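Local coordinates for protein IAA acetyltransferase (Bacillus cereus ATCC 14579, PDB 1Y9K) that probably transfers an acetyl group to an amine of an unidentified substrate, as a GNAT-fold N-acetyltransferase, at residues V5-P16 / V34-Q44. Sequence-based numbering, arbitrary orientation.
Sequences VVIERIPKEAIP and VQRGLTYVAKQ
Val-6 and Lys-43 exchange two backbone hydrogen bonds, and Glu-8 and Val-41 exchange two more. They join strands 6-10 and 38-43 as an antiparallel pair at the N-terminal edge of the GNAT fold's mixed sheet. Strand 48-56 continues the sheet beyond 38-43. Helix 78-92 covers the face that carries Ile-7, Tyr-40 and Ala-42.

Val-41 lies on the other face and packs against both Ile-10 and Pro-16. Its CB branches to two methyls. Val-41 CG1, anti to the carbonyl carbon (chi1 -60°), meets Pro-16 CG at 3.7 Å and also lies against Pro-16 CD and Ile-10 CD1. Val-41 CG2 ends against Ile-10 CG2 at 3.5 Å. The Val-41 and Ile-10 side chains cross at about a right angle. Ile-10 CD1 reaches on to Thr-39 CG2, 3.7 Å away. Ile-15 continues this patch: Ile-15 CG2 lies against Thr-39 OG1 and CG2, and Ile-15 CD1 lies 3.9 Å from Val-34 CG2 on helix 27-36.

On the same face, Glu-8 OE2 and Lys-43 NZ form a rather long salt bridge of 3.6 Å. Arg-9 starts from the face of Tyr-40, and its guanidinium has Leu-38 CB over one face, 4.1 Å above its plane. Lys-12 closes the far end. Its extended chain runs to the carbonyl of Gln-35, where Lys-12 NZ donates a 3.1 Å hydrogen bond to Gln-35 O in the carbonyl plane.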
loop_
_atom_site.group_PDB
_atom_site.type_symbol
_atom_site.label_atom_id
_atom_site.label_comp_id
_atom_site.label_asym_id
_atom_site.label_seq_id
_atom_site.Cartn_x
_atom_site.Cartn_y
_atom_site.Cartn_z
ATOM N N VAL A 5 -0.851 -5.087 17.872
ATOM C CA VAL A 5 -1.494 -5.046 16.567
ATOM C C VAL A 5 -1.622 -6.465 16.012
ATOM O O VAL A 5 -0.641 -7.201 15.936
ATOM C CB VAL A 5 -0.722 -4.118 15.581
ATOM C CG1 VAL A 5 -1.358 -4.126 14.203
ATOM C CG2 VAL A 5 -0.674 -2.696 16.113
ATOM N N VAL A 6 -2.842 -6.845 15.639
ATOM C CA VAL A 6 -3.103 -8.171 15.071
ATOM C C VAL A 6 -3.525 -8.050 13.604
ATOM O O VAL A 6 -4.471 -7.330 13.286
ATOM C CB VAL A 6 -4.176 -8.958 15.897
ATOM C CG1 VAL A 6 -4.197 -10.418 15.497
ATOM C CG2 VAL A 6 -3.903 -8.842 17.391
ATOM N N ILE A 7 -2.821 -8.758 12.723
ATOM C CA ILE A 7 -3.054 -8.682 11.278
ATOM C C ILE A 7 -3.647 -9.981 10.748
ATOM O O ILE A 7 -3.154 -11.061 11.042
ATOM C CB ILE A 7 -1.753 -8.339 10.479
ATOM C CG1 ILE A 7 -1.074 -7.085 11.045
ATOM C CG2 ILE A 7 -2.061 -8.182 8.987
ATOM C CD1 ILE A 7 0.291 -6.756 10.423
ATOM N N GLU A 8 -4.699 -9.866 9.948
ATOM C CA GLU A 8 -5.399 -11.037 9.420
ATOM C C GLU A 8 -6.010 -10.768 8.039
ATOM O O GLU A 8 -6.250 -9.624 7.667
ATOM C CB GLU A 8 -6.464 -11.546 10.436
ATOM C CG GLU A 8 -7.239 -10.436 11.189
ATOM C CD GLU A 8 -8.026 -10.935 12.420
ATOM O OE1 GLU A 8 -7.404 -11.400 13.411
ATOM O OE2 GLU A 8 -9.277 -10.827 12.407
ATOM N N ARG A 9 -6.235 -11.832 7.277
ATOM C CA ARG A 9 -6.989 -11.749 6.032
ATOM C C ARG A 9 -8.463 -11.444 6.234
ATOM O O ARG A 9 -9.085 -11.899 7.198
ATOM C CB ARG A 9 -6.893 -13.053 5.259
ATOM C CG ARG A 9 -5.796 -13.033 4.266
ATOM C CD ARG A 9 -6.229 -13.596 2.942
ATOM N NE ARG A 9 -7.155 -12.700 2.267
ATOM C CZ ARG A 9 -7.747 -12.992 1.119
ATOM N NH1 ARG A 9 -7.501 -14.152 0.515
ATOM N NH2 ARG A 9 -8.582 -12.121 0.575
ATOM N N ILE A 10 -9.020 -10.683 5.300
ATOM C CA ILE A 10 -10.448 -10.446 5.268
ATOM C C ILE A 10 -10.964 -10.778 3.877
ATOM O O ILE A 10 -10.208 -10.691 2.909
ATOM C CB ILE A 10 -10.824 -8.986 5.660
ATOM C CG1 ILE A 10 -10.067 -7.975 4.802
ATOM C CG2 ILE A 10 -10.588 -8.743 7.163
ATOM C CD1 ILE A 10 -10.887 -6.787 4.415
ATOM N N PRO A 11 -12.243 -11.188 3.773
ATOM C CA PRO A 11 -12.838 -11.361 2.447
ATOM C C PRO A 11 -13.094 -10.007 1.775
ATOM O O PRO A 11 -13.254 -8.996 2.461
ATOM C CB PRO A 11 -14.155 -12.079 2.749
ATOM C CG PRO A 11 -14.490 -11.679 4.132
ATOM C CD PRO A 11 -13.197 -11.513 4.853
ATOM N N LYS A 12 -13.126 -9.991 0.448
ATOM C CA LYS A 12 -13.330 -8.743 -0.304
ATOM C C LYS A 12 -14.681 -8.052 -0.040
ATOM O O LYS A 12 -14.815 -6.842 -0.235
ATOM C CB LYS A 12 -13.096 -8.963 -1.802
ATOM C CG LYS A 12 -13.700 -10.224 -2.391
ATOM C CD LYS A 12 -12.906 -10.629 -3.625
ATOM C CE LYS A 12 -13.594 -11.738 -4.428
ATOM N NZ LYS A 12 -12.647 -12.332 -5.445
ATOM N N GLU A 13 -15.661 -8.828 0.421
ATOM C CA GLU A 13 -16.989 -8.318 0.765
ATOM C C GLU A 13 -16.987 -7.553 2.092
ATOM O O GLU A 13 -18.016 -7.013 2.497
ATOM C CB GLU A 13 -18.007 -9.468 0.850
ATOM C CG GLU A 13 -18.096 -10.346 -0.399
ATOM C CD GLU A 13 -17.105 -11.518 -0.399
ATOM O OE1 GLU A 13 -16.340 -11.673 0.582
ATOM O OE2 GLU A 13 -17.090 -12.283 -1.393
ATOM N N ALA A 14 -15.832 -7.521 2.758
ATOM C CA ALA A 14 -15.707 -6.910 4.079
ATOM C C ALA A 14 -14.583 -5.880 4.154
ATOM O O ALA A 14 -14.128 -5.535 5.245
ATOM C CB ALA A 14 -15.506 -7.995 5.144
ATOM N N ILE A 15 -14.141 -5.389 3.001
ATOM C CA ILE A 15 -13.027 -4.435 2.946
ATOM C C ILE A 15 -13.331 -3.108 3.660
ATOM O O ILE A 15 -14.439 -2.580 3.545
ATOM C CB ILE A 15 -12.520 -4.180 1.488
ATOM C CG1 ILE A 15 -13.664 -3.727 0.571
ATOM C CG2 ILE A 15 -11.821 -5.426 0.940
ATOM C CD1 ILE A 15 -13.223 -2.880 -0.632
ATOM N N PRO A 16 -12.353 -2.583 4.428
ATOM C CA PRO A 16 -12.499 -1.227 4.937
ATOM C C PRO A 16 -12.256 -0.199 3.833
ATOM O O PRO A 16 -11.160 0.356 3.737
ATOM C CB PRO A 16 -11.425 -1.139 6.028
ATOM C CG PRO A 16 -10.395 -2.135 5.640
ATOM C CD PRO A 16 -11.094 -3.215 4.872
ATOM N N VAL A 34 -9.314 -4.734 -5.536
ATOM C CA VAL A 34 -9.805 -5.560 -4.432
ATOM C C VAL A 34 -10.461 -6.841 -4.948
ATOM O O VAL A 34 -10.267 -7.902 -4.367
ATOM C CB VAL A 34 -10.724 -4.793 -3.415
ATOM C CG1 VAL A 34 -9.961 -3.646 -2.746
ATOM C CG2 VAL A 34 -11.997 -4.285 -4.081
ATOM N N GLN A 35 -11.191 -6.737 -6.061
ATOM C CA GLN A 35 -11.806 -7.889 -6.724
ATOM C C GLN A 35 -10.768 -8.960 -7.063
ATOM O O GLN A 35 -11.004 -10.160 -6.855
ATOM C CB GLN A 35 -12.526 -7.444 -8.008
ATOM C CG GLN A 35 -13.666 -8.373 -8.486
ATOM C CD GLN A 35 -13.197 -9.715 -9.108
ATOM O OE1 GLN A 35 -13.820 -10.766 -8.877
ATOM N NE2 GLN A 35 -12.112 -9.676 -9.898
ATOM N N ARG A 36 -9.619 -8.514 -7.569
ATOM C CA ARG A 36 -8.579 -9.415 -8.076
ATOM C C ARG A 36 -7.525 -9.793 -7.035
ATOM O O ARG A 36 -6.811 -10.776 -7.207
ATOM C CB ARG A 36 -7.904 -8.807 -9.311
ATOM C CG ARG A 36 -8.732 -8.847 -10.593
ATOM C CD ARG A 36 -7.937 -8.261 -11.771
ATOM N NE ARG A 36 -6.607 -8.872 -11.880
ATOM C CZ ARG A 36 -5.491 -8.241 -12.246
ATOM N NH1 ARG A 36 -5.503 -6.943 -12.567
ATOM N NH2 ARG A 36 -4.351 -8.925 -12.291
ATOM N N GLY A 37 -7.435 -9.023 -5.955
ATOM C CA GLY A 37 -6.333 -9.168 -4.998
ATOM C C GLY A 37 -6.684 -9.663 -3.607
ATOM O O GLY A 37 -7.809 -10.105 -3.354
ATOM N N LEU A 38 -5.710 -9.577 -2.705
ATOM C CA LEU A 38 -5.828 -10.130 -1.362
ATOM C C LEU A 38 -5.668 -9.014 -0.346
ATOM O O LEU A 38 -4.646 -8.323 -0.332
ATOM C CB LEU A 38 -4.763 -11.214 -1.118
ATOM C CG LEU A 38 -4.529 -12.317 -2.157
ATOM C CD1 LEU A 38 -3.164 -12.984 -1.966
ATOM C CD2 LEU A 38 -5.638 -13.357 -2.122
ATOM N N THR A 39 -6.675 -8.856 0.510
ATOM C CA THR A 39 -6.714 -7.769 1.481
ATOM C C THR A 39 -6.475 -8.273 2.902
ATOM O O THR A 39 -7.127 -9.207 3.355
ATOM C CB THR A 39 -8.056 -7.021 1.423
ATOM O OG1 THR A 39 -8.369 -6.694 0.064
ATOM C CG2 THR A 39 -8.004 -5.752 2.252
ATOM N N TYR A 40 -5.530 -7.640 3.593
ATOM C CA TYR A 40 -5.243 -7.944 4.990
ATOM C C TYR A 40 -5.472 -6.697 5.837
ATOM O O TYR A 40 -5.133 -5.595 5.415
ATOM C CB TYR A 40 -3.808 -8.466 5.149
ATOM C CG TYR A 40 -3.526 -9.699 4.315
ATOM C CD1 TYR A 40 -3.426 -9.612 2.922
ATOM C CD2 TYR A 40 -3.355 -10.948 4.914
ATOM C CE1 TYR A 40 -3.176 -10.729 2.139
ATOM C CE2 TYR A 40 -3.101 -12.082 4.139
ATOM C CZ TYR A 40 -3.019 -11.960 2.746
ATOM O OH TYR A 40 -2.778 -13.068 1.955
ATOM N N VAL A 41 -6.067 -6.862 7.015
ATOM C CA VAL A 41 -6.280 -5.716 7.905
ATOM C C VAL A 41 -5.496 -5.821 9.213
ATOM O O VAL A 41 -5.196 -6.913 9.675
ATOM C CB VAL A 41 -7.786 -5.423 8.177
ATOM C CG1 VAL A 41 -8.518 -5.123 6.879
ATOM C CG2 VAL A 41 -8.461 -6.579 8.949
ATOM N N ALA A 42 -5.155 -4.667 9.782
ATOM C CA ALA A 42 -4.564 -4.585 11.115
ATOM C C ALA A 42 -5.627 -4.124 12.117
ATOM O O ALA A 42 -6.364 -3.161 11.860
ATOM C CB ALA A 42 -3.379 -3.637 11.117
ATOM N N LYS A 43 -5.709 -4.822 13.250
ATOM C CA LYS A 43 -6.656 -4.467 14.313
ATOM C C LYS A 43 -5.938 -4.147 15.621
ATOM O O LYS A 43 -4.990 -4.846 15.987
ATOM C CB LYS A 43 -7.663 -5.599 14.539
ATOM C CG LYS A 43 -8.311 -6.115 13.274
ATOM C CD LYS A 43 -9.501 -6.989 13.578
ATOM C CE LYS A 43 -10.025 -7.616 12.298
ATOM N NZ LYS A 43 -11.463 -7.979 12.393
ATOM N N GLN A 44 -6.371 -3.076 16.293
ATOM C CA GLN A 44 -5.945 -2.759 17.678
ATOM C C GLN A 44 -6.767 -1.641 18.341
ATOM O O GLN A 44 -7.063 -0.615 17.715
ATOM C CB GLN A 44 -4.436 -2.464 17.798
ATOM C CG GLN A 44 -3.993 -1.096 17.325
ATOM C CD GLN A 44 -3.151 -0.372 18.353
ATOM O OE1 GLN A 44 -1.992 -0.037 18.098
ATOM N NE2 GLN A 44 -3.733 -0.120 19.522
#